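Local coordinates for dehydroquinate synthase (Thermus thermophilus, PDB 1UJN) that catalyses the conversion of 3-deoxy-D-arabino-heptulosonate 7-phosphate to 3-dehydroquinate with release of phosphate, the second step of the chorismate pathway, at the interface of chains A and B. Residues are numbered along the deposited sequence; one frame, centred on the assembly and turned at random. Chains: chain A/B, dehydroquinate synthase.

The interface of chains A and B. Residues chain A 131-132, 141, 145; chain B 109.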
# COMPACT_ATOMS: atom_id res chain seq x y z
N LYS A 131 6.69 1.88 9.20
CA LYS A 131 5.26 2.04 9.47
C LYS A 131 4.73 3.39 9.02
O LYS A 131 5.26 4.43 9.39
CB LYS A 131 4.96 1.89 10.95
CG LYS A 131 5.23 0.51 11.51
CD LYS A 131 4.67 0.41 12.91
CE LYS A 131 4.73 -1.02 13.42
NZ LYS A 131 4.07 -1.13 14.76
N THR A 132 3.67 3.37 8.20
CA THR A 132 3.05 4.61 7.74
C THR A 132 1.55 4.37 7.81
O THR A 132 1.11 3.22 7.92
CB THR A 132 3.42 4.94 6.27
OG1 THR A 132 2.72 4.08 5.37
CG2 THR A 132 4.92 4.78 6.05
N ASN A 141 -4.60 4.49 13.60
CA ASN A 141 -3.74 3.66 12.76
C ASN A 141 -4.35 2.35 12.25
O ASN A 141 -3.78 1.28 12.47
CB ASN A 141 -2.46 3.35 13.54
CG ASN A 141 -1.78 4.59 14.06
OD1 ASN A 141 -1.42 5.48 13.28
ND2 ASN A 141 -1.58 4.67 15.37
N ALA A 145 0.55 1.35 5.40
CA ALA A 145 1.42 0.57 4.55
C ALA A 145 2.82 0.54 5.12
O ALA A 145 3.25 1.50 5.77
CB ALA A 145 1.45 1.18 3.15
N ARG B 109 -2.55 -2.19 7.23
CA ARG B 109 -1.29 -2.26 6.49
C ARG B 109 -1.14 -3.53 5.65
O ARG B 109 -0.04 -3.86 5.20
CB ARG B 109 -0.08 -2.09 7.42
CG ARG B 109 -0.09 -0.78 8.20
CD ARG B 109 1.31 -0.39 8.68
NE ARG B 109 1.29 0.78 9.55
CZ ARG B 109 1.13 0.73 10.87
NH1 ARG B 109 0.98 -0.44 11.48
NH2 ARG B 109 1.11 1.85 11.59
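A:Thr132 and B:Arg109 meet in the two-fold homodimer interface, where one subunit reaches a strand of the other that includes a predicted NAD(+)-binding lysine; the dimeric state is functionally important in this enzyme. CG of B:Arg109 lies beside the backbone N (chi1 -59°), and the extended run to NE carries the group across to chain A, where a turn about the CD-NE bond (chi4 89°) sets the guanidinium across the line of the chain. Its NE donates a hydrogen bond of 2.9 Å to the backbone O of A:Thr132. The bond is fairly straight, 160° at the hydrogen, and the acceptor lies close to the guanidinium plane, though the donor is tilted from the plane of the carbonyl. Nearer its backbone, CG of B:Arg109 passes 3.6 Å from the backbone N of A:Ala145. One guanidinium face is covered near its rim by A:Lys131, whose CB lies 4.0 Å from CZ of B:Arg109. The two long side chains run at about a right angle, and the aliphatic part of the lysine makes the contact; its NZ stays 4.6 Å from NH1 of B:Arg109, so the like charges are near but not in contact. Within chain A, the hydroxyl OG1 of A:Thr132 donates to the backbone O of A:Ala145 at 2.7 Å, tying together the two segments that receive the arginine. With an alanine in place of B:Arg109, the A:Thr132 carbonyl would probably lose its partner across the interface, and a gap is likely to open beside A:Lys131 CB. In the fold, B:Arg109 belongs to the loop between helix 94-106 and strand 112-117, and it approaches strands 131-136 and 144-146 of chain A, with A:Asn141 flanking it from the connecting segment.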